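Side-chain contact in BamaA.19900.a (Balamuthia mandrillaris, PDB 6VZZ), which binds glucose and, as a glucokinase, probably phosphorylates it with a nucleotide as phosphate donor: residues D80-S85 with S133-P138. Sequence-based numbering, arbitrary orientation.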
loop_
_atom_site.group_PDB
_atom_site.type_symbol
_atom_site.label_atom_id
_atom_site.label_comp_id
_atom_site.label_asym_id
_atom_site.label_seq_id
_atom_site.Cartn_x
_atom_site.Cartn_y
_atom_site.Cartn_z
ATOM N N ASP A 80 14.031 33.013 5.405
ATOM C CA ASP A 80 14.936 34.057 5.883
ATOM C C ASP A 80 14.164 35.286 6.348
ATOM O O ASP A 80 14.391 35.806 7.445
ATOM C CB ASP A 80 15.931 34.450 4.785
ATOM C CG ASP A 80 16.956 33.357 4.487
ATOM O OD1 ASP A 80 17.059 32.391 5.276
ATOM O OD2 ASP A 80 17.666 33.470 3.454
ATOM N N SER A 81 13.228 35.755 5.526
ATOM C CA SER A 81 12.491 36.968 5.862
ATOM C C SER A 81 11.677 36.789 7.136
ATOM O O SER A 81 11.789 37.584 8.075
ATOM C CB SER A 81 11.582 37.364 4.705
ATOM O OG SER A 81 10.790 38.473 5.066
ATOM N N VAL A 82 10.843 35.748 7.186
ATOM C CA VAL A 82 9.983 35.579 8.348
ATOM C C VAL A 82 10.791 35.188 9.578
ATOM O O VAL A 82 10.372 35.472 10.703
ATOM C CB VAL A 82 8.868 34.562 8.047
ATOM C CG1 VAL A 82 9.403 33.154 8.115
ATOM C CG2 VAL A 82 7.726 34.740 9.016
ATOM N N SER A 83 11.955 34.563 9.394
ATOM C CA SER A 83 12.818 34.263 10.530
ATOM C C SER A 83 13.327 35.547 11.176
ATOM O O SER A 83 13.226 35.725 12.397
ATOM C CB SER A 83 13.983 33.380 10.082
ATOM O OG SER A 83 14.857 33.092 11.161
ATOM N N ASP A 84 13.867 36.461 10.370
ATOM C CA ASP A 84 14.325 37.733 10.917
ATOM C C ASP A 84 13.188 38.503 11.581
ATOM O O ASP A 84 13.408 39.174 12.595
ATOM C CB ASP A 84 14.978 38.572 9.820
ATOM C CG ASP A 84 16.342 38.058 9.438
ATOM O OD1 ASP A 84 16.768 37.040 10.011
ATOM O OD2 ASP A 84 16.998 38.669 8.573
ATOM N N SER A 85 11.968 38.403 11.042
ATOM C CA SER A 85 10.835 39.129 11.612
ATOM C C SER A 85 10.470 38.599 12.994
ATOM O O SER A 85 10.252 39.379 13.928
ATOM C CB SER A 85 9.632 39.051 10.671
ATOM O OG SER A 85 9.766 39.961 9.590
ATOM N N SER A 133 19.007 29.298 11.023
ATOM C CA SER A 133 19.177 28.688 12.340
ATOM C C SER A 133 18.152 29.169 13.364
ATOM O O SER A 133 17.743 28.389 14.231
ATOM C CB SER A 133 20.581 28.976 12.856
ATOM O OG SER A 133 21.528 28.190 12.166
ATOM N N PHE A 134 17.743 30.440 13.304
ATOM C CA PHE A 134 16.847 30.964 14.328
ATOM C C PHE A 134 15.566 30.137 14.430
ATOM O O PHE A 134 15.145 29.765 15.530
ATOM C CB PHE A 134 16.519 32.429 14.057
ATOM C CG PHE A 134 15.636 33.042 15.100
ATOM C CD1 PHE A 134 16.179 33.606 16.237
ATOM C CD2 PHE A 134 14.257 33.029 14.957
ATOM C CE1 PHE A 134 15.371 34.151 17.205
ATOM C CE2 PHE A 134 13.450 33.569 15.924
ATOM C CZ PHE A 134 14.008 34.134 17.052
ATOM N N LEU A 135 14.928 29.840 13.300
ATOM C CA LEU A 135 13.691 29.074 13.345
ATOM C C LEU A 135 13.917 27.585 13.187
ATOM O O LEU A 135 13.014 26.801 13.499
ATOM C CB LEU A 135 12.711 29.527 12.254
ATOM C CG LEU A 135 12.085 30.913 12.353
ATOM C CD1 LEU A 135 11.029 31.085 11.274
ATOM C CD2 LEU A 135 11.486 31.145 13.725
ATOM N N PHE A 136 15.085 27.177 12.712
ATOM C CA PHE A 136 15.344 25.783 12.349
ATOM C C PHE A 136 16.656 25.360 12.988
ATOM O O PHE A 136 17.693 25.302 12.319
ATOM C CB PHE A 136 15.355 25.614 10.830
ATOM C CG PHE A 136 14.105 26.118 10.174
ATOM C CD1 PHE A 136 12.952 25.337 10.148
ATOM C CD2 PHE A 136 14.061 27.390 9.617
ATOM C CE1 PHE A 136 11.784 25.810 9.563
ATOM C CE2 PHE A 136 12.897 27.863 9.028
ATOM C CZ PHE A 136 11.760 27.076 9.003
ATOM N N PRO A 137 16.639 25.049 14.285
ATOM C CA PRO A 137 17.868 24.637 14.978
ATOM C C PRO A 137 18.502 23.448 14.284
ATOM O O PRO A 137 17.820 22.449 14.006
ATOM C CB PRO A 137 17.377 24.267 16.384
ATOM C CG PRO A 137 15.911 23.985 16.214
ATOM C CD PRO A 137 15.443 24.899 15.133
ATOM N N PRO A 138 19.799 23.533 13.969
ATOM C CA PRO A 138 20.430 22.515 13.107
ATOM C C PRO A 138 20.281 21.077 13.583
ATOM O O PRO A 138 20.068 20.175 12.760
ATOM C CB PRO A 138 21.896 22.963 13.096
ATOM C CG PRO A 138 21.809 24.440 13.193
ATOM C CD PRO A 138 20.666 24.708 14.147
#
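Leu-135 and Ser-83 show how a loop can lie against a helix through van der Waals contact, with no hydrogen bond crossing the interface. From the CB of Leu-135, which points at the helix, the chain runs to CG with chi1 at -68°, anti to the carbonyl carbon. Leu-135 CG meets the serine hydroxyl, 3.7 Å from Ser-83 OG, and stands 3.9 Å from Ser-83 CB. One branch goes further: Leu-135 CD1 reaches past Ser-83 CB to the helix backbone, 3.7 Å from Ser-83 CA, and also meets Val-82 CG1 at 4.1 Å, where the valine and leucine side chains cross at about a right angle.

Helix 72-90 packs on the mixed five-stranded sheet of one lobe of this kinase, a member of the actin-like ATPase clan, and the loop leading into edge strand 141-145 fits alongside it. Leu-135 also touches Val-39 of the central strand 37-43 and Ile-86 one turn along the helix.

Phe-134 flanks the same serine. Phe-134 CB comes within 3.4 Å of Ser-83 OG, which chi1 of 179° holds anti to its own backbone N. The ring stands oblique to that oxygen, with Phe-134 CD2 3.8 Å from Ser-83 OG, and continues onto Ile-86 and Arg-87, while Pro-132, immediately before 133-138, also touches Ser-83.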